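Local coordinates for protein titin (Homo sapiens, PDB 2J8H) that serves as a giant elastic structural protein of muscle, with a tandem pair of immunoglobulin domains from its A-band part forming a rigid unit, at residues Arg12-Tyr18 with Ala92-Val98; Glu97-Ile102 with Lys181-Asp187; Asn148-Gln152 with Val163-Glu169. One frame throughout, in Å; residues are numbered along the deposited sequence.

Contact 1. Residues Arg12-Tyr18 with Ala92-Val98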
# COMPACT_ATOMS: atom_id res chain seq x y z
N ARG A 12 8.11 21.64 -9.29
CA ARG A 12 8.73 20.67 -10.20
C ARG A 12 7.66 19.81 -10.86
O ARG A 12 6.74 19.38 -10.19
CB ARG A 12 9.66 19.74 -9.41
CG ARG A 12 11.02 20.32 -9.14
CD ARG A 12 11.97 19.30 -8.49
NE ARG A 12 12.84 19.97 -7.51
CZ ARG A 12 14.08 20.40 -7.74
NH1 ARG A 12 14.68 20.21 -8.92
NH2 ARG A 12 14.74 21.01 -6.76
N ASN A 13 7.81 19.54 -12.16
CA ASN A 13 7.02 18.50 -12.82
C ASN A 13 7.25 17.17 -12.10
O ASN A 13 8.39 16.86 -11.70
CB ASN A 13 7.41 18.36 -14.29
CG ASN A 13 6.90 19.50 -15.16
OD1 ASN A 13 6.04 20.28 -14.75
ND2 ASN A 13 7.41 19.57 -16.39
N LEU A 14 6.18 16.40 -11.94
CA LEU A 14 6.23 15.14 -11.17
C LEU A 14 5.76 13.98 -12.02
O LEU A 14 4.86 14.13 -12.84
CB LEU A 14 5.26 15.18 -9.98
CG LEU A 14 5.42 16.15 -8.81
CD1 LEU A 14 4.25 15.95 -7.85
CD2 LEU A 14 6.77 15.90 -8.12
N ASN A 15 6.37 12.81 -11.78
CA ASN A 15 5.91 11.53 -12.28
C ASN A 15 5.78 10.60 -11.08
O ASN A 15 6.76 10.22 -10.46
CB ASN A 15 6.92 10.94 -13.25
CG ASN A 15 6.88 11.60 -14.61
OD1 ASN A 15 7.26 12.75 -14.75
ND2 ASN A 15 6.41 10.88 -15.61
N VAL A 16 4.55 10.23 -10.77
CA VAL A 16 4.25 9.50 -9.55
C VAL A 16 3.54 8.22 -9.90
O VAL A 16 2.72 8.18 -10.81
CB VAL A 16 3.38 10.38 -8.61
CG1 VAL A 16 2.98 9.63 -7.34
CG2 VAL A 16 4.14 11.62 -8.25
N ARG A 17 3.88 7.15 -9.19
CA ARG A 17 3.23 5.88 -9.41
C ARG A 17 1.78 5.97 -8.92
O ARG A 17 1.50 6.59 -7.91
CB ARG A 17 3.98 4.76 -8.69
CG ARG A 17 3.41 3.38 -8.91
CD ARG A 17 3.59 2.89 -10.33
NE ARG A 17 4.96 3.04 -10.84
CZ ARG A 17 5.96 2.17 -10.65
NH1 ARG A 17 5.78 1.04 -9.96
NH2 ARG A 17 7.15 2.44 -11.18
N TYR A 18 0.89 5.39 -9.70
CA TYR A 18 -0.51 5.19 -9.34
C TYR A 18 -0.67 4.77 -7.86
O TYR A 18 0.07 3.92 -7.39
CB TYR A 18 -1.05 4.11 -10.27
CG TYR A 18 -2.43 3.60 -10.02
CD1 TYR A 18 -3.54 4.41 -10.23
CD2 TYR A 18 -2.64 2.29 -9.63
CE1 TYR A 18 -4.83 3.94 -10.02
CE2 TYR A 18 -3.91 1.80 -9.42
CZ TYR A 18 -5.01 2.64 -9.62
OH TYR A 18 -6.29 2.15 -9.42
N ALA A 92 3.21 23.15 -12.68
CA ALA A 92 3.87 21.85 -12.83
C ALA A 92 2.83 20.87 -13.37
O ALA A 92 1.64 21.00 -13.08
CB ALA A 92 4.38 21.35 -11.47
N SER A 93 3.29 19.89 -14.13
CA SER A 93 2.43 18.81 -14.54
C SER A 93 2.69 17.60 -13.64
O SER A 93 3.83 17.32 -13.26
CB SER A 93 2.73 18.45 -15.97
OG SER A 93 4.02 17.87 -16.01
N LEU A 94 1.62 16.90 -13.31
CA LEU A 94 1.70 15.60 -12.70
C LEU A 94 1.35 14.55 -13.76
O LEU A 94 0.31 14.62 -14.40
CB LEU A 94 0.70 15.54 -11.55
CG LEU A 94 0.57 14.19 -10.83
CD1 LEU A 94 1.93 13.60 -10.40
CD2 LEU A 94 -0.36 14.37 -9.65
N GLU A 95 2.25 13.60 -14.00
CA GLU A 95 1.93 12.47 -14.82
C GLU A 95 1.90 11.29 -13.88
O GLU A 95 2.70 11.20 -12.95
CB GLU A 95 2.96 12.31 -15.94
CG GLU A 95 2.62 13.20 -17.14
CD GLU A 95 3.82 13.88 -17.78
OE1 GLU A 95 4.72 13.14 -18.29
OE2 GLU A 95 3.84 15.15 -17.81
N VAL A 96 0.95 10.39 -14.09
CA VAL A 96 0.74 9.28 -13.18
C VAL A 96 1.06 8.02 -13.94
O VAL A 96 0.48 7.75 -14.99
CB VAL A 96 -0.69 9.24 -12.61
CG1 VAL A 96 -0.88 7.99 -11.73
CG2 VAL A 96 -1.00 10.53 -11.82
N GLU A 97 2.00 7.27 -13.39
CA GLU A 97 2.50 6.07 -14.04
C GLU A 97 1.62 4.92 -13.60
O GLU A 97 1.42 4.70 -12.40
CB GLU A 97 3.95 5.78 -13.63
CG GLU A 97 4.89 7.01 -13.57
CD GLU A 97 6.23 6.68 -12.94
OE1 GLU A 97 6.29 5.82 -12.02
OE2 GLU A 97 7.24 7.28 -13.38
N VAL A 98 1.05 4.22 -14.57
CA VAL A 98 0.21 3.07 -14.27
C VAL A 98 0.77 1.92 -15.09
O VAL A 98 0.77 1.97 -16.33
CB VAL A 98 -1.27 3.32 -14.66
CG1 VAL A 98 -2.13 2.13 -14.24
CG2 VAL A 98 -1.78 4.64 -14.05
O HOH W 1 5.19 15.39 -15.25
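A ladder of backbone hydrogen bonds joins Arg12-Tyr18 to Ala92-Val98 as a parallel strand pair, the pairing of strand A' with strand G that closes one sheet of an I-set immunoglobulin sandwich. Leu14 and Val16 each bond to the residues on either side of their partners Leu94 and Val96, as in any parallel pair: Leu14 N gives to Ser93 O (2.8 Å), Glu95 N to Leu14 O (2.9 Å), Val16 N to Glu95 O (3.0 Å), Glu97 N to Val16 O (2.8 Å) and Tyr18 N to Glu97 O (2.8 Å). Before the ladder starts, a side chain takes the place of a carbonyl: Asn13 OD1 accepts from Ser93 N at 2.8 Å, a role suited to a short amide in a loop. One charged pair adds to this, a weak salt bridge from Arg17 NE to Glu97 OE1 at 3.3 Å. The guanidinium has a stronger partner at its NH1, the carbonyl O of Asn21 of the second subunit.

Alternation along the strands sorts the side chains. Asn15, Arg17, Glu95 and Glu97 share the polar face, whereas Leu14, Val16, Leu94 and Val96 turn inward, Leu14 and Val16 reaching Ala22 of the opposing sheet. Valine, branched at CB, favours extended backbone; the longer leucines fill space toward that sheet. Leu94 CD1 lies 3.7 Å from both Leu14 CB and Val16 CG2. Beyond the paired strand, Tyr18 CB rests 4.1 Å from Val96 CG1 and 3.9 Å from Val98 CG2. Water 1 sits 2.7 Å from Leu14 O and is hydrogen-bonded to Ser93 OG at 2.8 Å.

Contact 2. Residues Glu97-Ile102 with Lys181-Asp187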
# COMPACT_ATOMS: atom_id res chain seq x y z
N GLU A 97 2.00 7.27 -13.39
CA GLU A 97 2.50 6.07 -14.04
C GLU A 97 1.62 4.92 -13.60
O GLU A 97 1.42 4.70 -12.40
CB GLU A 97 3.95 5.78 -13.63
CG GLU A 97 4.89 7.01 -13.57
CD GLU A 97 6.23 6.68 -12.94
OE1 GLU A 97 6.29 5.82 -12.02
OE2 GLU A 97 7.24 7.28 -13.38
N VAL A 98 1.05 4.22 -14.57
CA VAL A 98 0.21 3.07 -14.27
C VAL A 98 0.77 1.92 -15.09
O VAL A 98 0.77 1.97 -16.33
CB VAL A 98 -1.27 3.32 -14.66
CG1 VAL A 98 -2.13 2.13 -14.24
CG2 VAL A 98 -1.78 4.64 -14.05
N PRO A 99 1.31 0.90 -14.42
CA PRO A 99 1.82 -0.27 -15.14
C PRO A 99 0.76 -0.92 -16.01
O PRO A 99 -0.41 -0.93 -15.63
CB PRO A 99 2.22 -1.22 -14.00
CG PRO A 99 2.52 -0.33 -12.89
CD PRO A 99 1.51 0.76 -12.97
N ALA A 100 1.16 -1.45 -17.16
CA ALA A 100 0.19 -2.14 -18.02
C ALA A 100 -0.34 -3.32 -17.26
O ALA A 100 0.44 -4.09 -16.70
CB ALA A 100 0.81 -2.59 -19.34
N LYS A 101 -1.66 -3.50 -17.28
CA LYS A 101 -2.27 -4.56 -16.50
C LYS A 101 -3.56 -5.01 -17.16
O LYS A 101 -4.34 -4.20 -17.62
CB LYS A 101 -2.52 -4.08 -15.05
CG LYS A 101 -3.08 -5.12 -14.10
CD LYS A 101 -2.04 -6.13 -13.63
CE LYS A 101 -2.70 -7.42 -12.97
NZ LYS A 101 -3.25 -8.42 -13.96
N ILE A 102 -3.74 -6.32 -17.23
CA ILE A 102 -4.96 -6.91 -17.76
C ILE A 102 -5.82 -7.30 -16.55
O ILE A 102 -5.31 -7.88 -15.60
CB ILE A 102 -4.67 -8.19 -18.56
CG1 ILE A 102 -3.89 -7.89 -19.83
CG2 ILE A 102 -5.96 -8.90 -18.92
CD1 ILE A 102 -4.54 -6.87 -20.73
N LYS A 181 1.36 -4.07 -22.85
CA LYS A 181 2.74 -3.67 -22.59
C LYS A 181 2.86 -2.15 -22.59
O LYS A 181 2.38 -1.48 -23.50
CB LYS A 181 3.70 -4.16 -23.69
CG LYS A 181 3.70 -5.64 -23.98
CD LYS A 181 4.10 -5.93 -25.46
CE LYS A 181 4.20 -7.44 -25.75
NZ LYS A 181 2.89 -8.18 -25.74
N ASN A 182 3.53 -1.61 -21.58
CA ASN A 182 4.10 -0.26 -21.67
C ASN A 182 5.44 -0.24 -20.98
O ASN A 182 5.98 -1.30 -20.64
CB ASN A 182 3.13 0.81 -21.15
CG ASN A 182 2.86 0.73 -19.66
OD1 ASN A 182 3.49 -0.03 -18.93
ND2 ASN A 182 1.90 1.53 -19.21
N ARG A 183 5.99 0.95 -20.78
CA ARG A 183 7.31 1.09 -20.20
C ARG A 183 7.41 0.60 -18.77
O ARG A 183 8.50 0.35 -18.29
CB ARG A 183 7.81 2.56 -20.32
CG ARG A 183 7.00 3.57 -19.47
CD ARG A 183 7.57 4.97 -19.58
NE ARG A 183 7.50 5.49 -20.95
CZ ARG A 183 7.79 6.74 -21.30
NH1 ARG A 183 8.18 7.62 -20.37
NH2 ARG A 183 7.70 7.11 -22.57
N PHE A 184 6.29 0.48 -18.07
CA PHE A 184 6.31 0.08 -16.68
C PHE A 184 6.01 -1.40 -16.48
O PHE A 184 5.92 -1.87 -15.35
CB PHE A 184 5.35 0.96 -15.87
CG PHE A 184 5.70 2.42 -15.94
CD1 PHE A 184 6.89 2.88 -15.38
CD2 PHE A 184 4.90 3.31 -16.61
CE1 PHE A 184 7.25 4.22 -15.46
CE2 PHE A 184 5.25 4.65 -16.69
CZ PHE A 184 6.43 5.10 -16.11
N GLY A 185 5.83 -2.12 -17.59
CA GLY A 185 5.65 -3.56 -17.50
C GLY A 185 4.76 -4.17 -18.56
O GLY A 185 4.08 -3.48 -19.30
N ILE A 186 4.81 -5.49 -18.59
CA ILE A 186 4.04 -6.31 -19.48
C ILE A 186 3.15 -7.20 -18.63
O ILE A 186 3.59 -7.76 -17.64
CB ILE A 186 4.97 -7.20 -20.27
CG1 ILE A 186 5.96 -6.31 -21.02
CG2 ILE A 186 4.17 -8.13 -21.21
CD1 ILE A 186 6.80 -7.02 -22.01
N ASP A 187 1.91 -7.34 -19.04
CA ASP A 187 1.00 -8.28 -18.37
C ASP A 187 0.25 -9.03 -19.47
O ASP A 187 -0.06 -8.44 -20.51
CB ASP A 187 0.01 -7.50 -17.52
CG ASP A 187 -0.74 -8.37 -16.51
OD1 ASP A 187 -0.13 -9.31 -15.98
OD2 ASP A 187 -1.92 -8.07 -16.22
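Glu97 begins the contact with its aliphatic part: its CB stands over one face of the Phe184 ring, 3.8 Å from the ring centroid and 24° off the normal, a CH-pi contact that buries the methylene while the carboxylate reaches past the ring to a weak, long ion pair with Arg17. Val98 turns its side chain away, towards strand 123-131, but its O accepts from Asn182 ND2 at 3.1 Å; the same amide nitrogen also serves the carbonyl of Pro132. Pro99 has no amide hydrogen to spend and simply packs, its CB 4.2 Å from Phe184 CB. At Ala100 the backbone N gives to Asn182 OD1 at 3.3 Å, so one side-chain amide bridges two points of the extended chain. The small side chain of alanine suits this buried place, with Ala100 CB 3.4 Å from Gly185 O. Lys101 points its CA-to-CB bond away yet folds back, its NZ forming a salt bridge to Asp187 OD2 (2.6 Å) and giving to Ile102 O (2.7 Å). Ile102 N also gives to Asp187 OD2 at 2.7 Å, while Asp187 OD1 pairs with Lys189.

The opposing segment is a tight hairpin with a type I turn from Asn182 to Gly185. Asn182 OD1 also accepts from Phe184 N at 3.0 Å, an Asx turn, and the backbone angles of Gly185 would jam any CB against the preceding carbonyl. This is the F-G hairpin of the second immunoglobulin domain folded against strand 86-102, which continues from one domain into the next, consistent with the rigid conformation of this tandem repeat.

Contact 3. Residues Asn148-Gln152 with Val163-Glu169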
# COMPACT_ATOMS: atom_id res chain seq x y z
N ASN A 148 -8.45 -9.59 -39.56
CA ASN A 148 -8.48 -10.22 -40.89
C ASN A 148 -9.94 -10.51 -41.23
O ASN A 148 -10.83 -9.88 -40.68
CB ASN A 148 -7.65 -11.50 -40.83
CG ASN A 148 -8.00 -12.38 -39.62
OD1 ASN A 148 -9.13 -12.35 -39.12
ND2 ASN A 148 -7.03 -13.16 -39.16
N GLY A 149 -10.20 -11.48 -42.10
CA GLY A 149 -11.57 -11.87 -42.41
C GLY A 149 -12.31 -12.64 -41.35
O GLY A 149 -13.50 -12.90 -41.49
N HIS A 150 -11.63 -12.99 -40.27
CA HIS A 150 -12.17 -13.86 -39.25
C HIS A 150 -12.37 -13.15 -37.92
O HIS A 150 -13.45 -13.22 -37.32
CB HIS A 150 -11.24 -15.07 -39.07
CG HIS A 150 -11.83 -16.19 -38.26
ND1 HIS A 150 -12.57 -17.20 -38.83
CD2 HIS A 150 -11.77 -16.45 -36.94
CE1 HIS A 150 -12.93 -18.05 -37.88
NE2 HIS A 150 -12.47 -17.61 -36.72
N TYR A 151 -11.32 -12.48 -37.44
CA TYR A 151 -11.40 -11.80 -36.16
C TYR A 151 -11.52 -10.31 -36.34
O TYR A 151 -10.99 -9.75 -37.29
CB TYR A 151 -10.12 -12.04 -35.34
CG TYR A 151 -9.69 -13.46 -35.09
CD1 TYR A 151 -8.64 -14.03 -35.80
CD2 TYR A 151 -10.28 -14.22 -34.09
CE1 TYR A 151 -8.22 -15.33 -35.55
CE2 TYR A 151 -9.87 -15.50 -33.84
CZ TYR A 151 -8.83 -16.04 -34.54
OH TYR A 151 -8.42 -17.31 -34.24
N GLN A 152 -12.16 -9.67 -35.37
CA GLN A 152 -12.05 -8.22 -35.24
C GLN A 152 -11.53 -7.90 -33.85
O GLN A 152 -12.09 -8.36 -32.86
CB GLN A 152 -13.40 -7.53 -35.47
CG GLN A 152 -13.35 -6.00 -35.32
CD GLN A 152 -12.51 -5.33 -36.36
OE1 GLN A 152 -12.61 -5.63 -37.56
NE2 GLN A 152 -11.69 -4.38 -35.94
N VAL A 163 -13.37 -9.98 -31.13
CA VAL A 163 -14.71 -10.29 -31.61
C VAL A 163 -14.67 -11.31 -32.77
O VAL A 163 -13.75 -11.30 -33.62
CB VAL A 163 -15.46 -9.03 -32.06
CG1 VAL A 163 -16.93 -9.34 -32.34
CG2 VAL A 163 -15.32 -7.90 -31.01
N PHE A 164 -15.69 -12.16 -32.80
CA PHE A 164 -15.89 -13.13 -33.87
C PHE A 164 -17.11 -12.67 -34.66
O PHE A 164 -18.18 -13.21 -34.49
CB PHE A 164 -16.12 -14.51 -33.24
CG PHE A 164 -14.92 -15.03 -32.48
CD1 PHE A 164 -14.66 -14.62 -31.18
CD2 PHE A 164 -14.01 -15.89 -33.08
CE1 PHE A 164 -13.54 -15.07 -30.49
CE2 PHE A 164 -12.90 -16.34 -32.39
CZ PHE A 164 -12.66 -15.92 -31.10
N PRO A 165 -16.96 -11.64 -35.53
CA PRO A 165 -18.12 -10.99 -36.14
C PRO A 165 -18.95 -11.88 -37.06
O PRO A 165 -20.13 -11.56 -37.33
CB PRO A 165 -17.50 -9.83 -36.91
CG PRO A 165 -16.11 -10.24 -37.17
CD PRO A 165 -15.70 -11.01 -35.97
N ASN A 166 -18.36 -12.95 -37.57
CA ASN A 166 -19.04 -13.83 -38.49
C ASN A 166 -19.85 -14.89 -37.74
O ASN A 166 -20.53 -15.70 -38.37
CB ASN A 166 -18.04 -14.54 -39.41
CG ASN A 166 -17.06 -13.59 -40.08
OD1 ASN A 166 -17.42 -12.48 -40.49
ND2 ASN A 166 -15.82 -14.06 -40.25
N GLY A 167 -19.75 -14.91 -36.41
CA GLY A 167 -20.30 -15.99 -35.62
C GLY A 167 -19.25 -17.05 -35.37
O GLY A 167 -18.53 -17.46 -36.28
N VAL A 168 -19.17 -17.53 -34.14
CA VAL A 168 -18.15 -18.52 -33.80
C VAL A 168 -18.39 -19.83 -34.47
O VAL A 168 -19.53 -20.25 -34.65
CB VAL A 168 -18.03 -18.81 -32.28
CG1 VAL A 168 -17.43 -17.62 -31.59
CG2 VAL A 168 -19.36 -19.19 -31.70
N GLU A 169 -17.29 -20.46 -34.83
CA GLU A 169 -17.26 -21.78 -35.41
C GLU A 169 -16.63 -22.70 -34.36
O GLU A 169 -15.99 -22.24 -33.42
CB GLU A 169 -16.40 -21.74 -36.66
CG GLU A 169 -17.02 -20.87 -37.76
CD GLU A 169 -16.03 -20.41 -38.82
OE1 GLU A 169 -14.88 -20.92 -38.85
OE2 GLU A 169 -16.40 -19.52 -39.63
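Two backbone hydrogen bonds form the last rung, at the open end of the D-E hairpin of the second immunoglobulin domain, where strands 152-155 and 159-163 run antiparallel: Gln152 N gives to Val163 O (2.9 Å) and Val163 N to Gln152 O (2.7 Å), a hydrogen-bonded pair. Beyond it both chains curl into loops.

Polar side chains hold these loops. Asn148 OD1 accepts from His150 N and from Tyr151 N, both at 2.8 Å, which makes an Asx turn extended to an Asx motif. Across the gap, Asn166 ND2 gives to Gly149 O at 2.9 Å. Asn166 belongs to a type I turn from Phe164 to Gly167, closed by Gly167 N to Phe164 O at 3.0 Å; proline suits the second position and glycine the last, where a CB would strike the preceding carbonyl. The imidazole of His150 is hydrogen-bonded through NE2 to Asp172.

The rest is packing. The Tyr151 and Phe164 rings meet obliquely, centroids 5.5 Å apart and planes at 67°, with Phe164 buried against strand 123-131. Pro165 CD makes a van der Waals contact with the backbone, 3.4 Å from His150 O, and His150 CE1 comes within 3.6 Å of Glu169 OE1.

How the contacts relate
Contacts 1 and 2, both partly buried, follow one another on the same long strand, 86-102, share Glu97 and Val98, and touch where Arg17 CD packs 4.0 Å from Pro99 CD; both also meet the second subunit. Their chemistry differs with position: contact 1 is a regular backbone ladder with one face in the first domain's core, whereas contact 2, at the domain junction, has no backbone ladder between its segments and combines side chain-to-backbone hydrogen bonds with a salt bridge and a CH-pi contact. Contact 3 is a surface contact, its centre about 28 Å from that of contact 2. It combines a single strand pair with loop-shaping amides, touches no other chain of the assembly, and is nested, along the chain, in the span closed by contact 2.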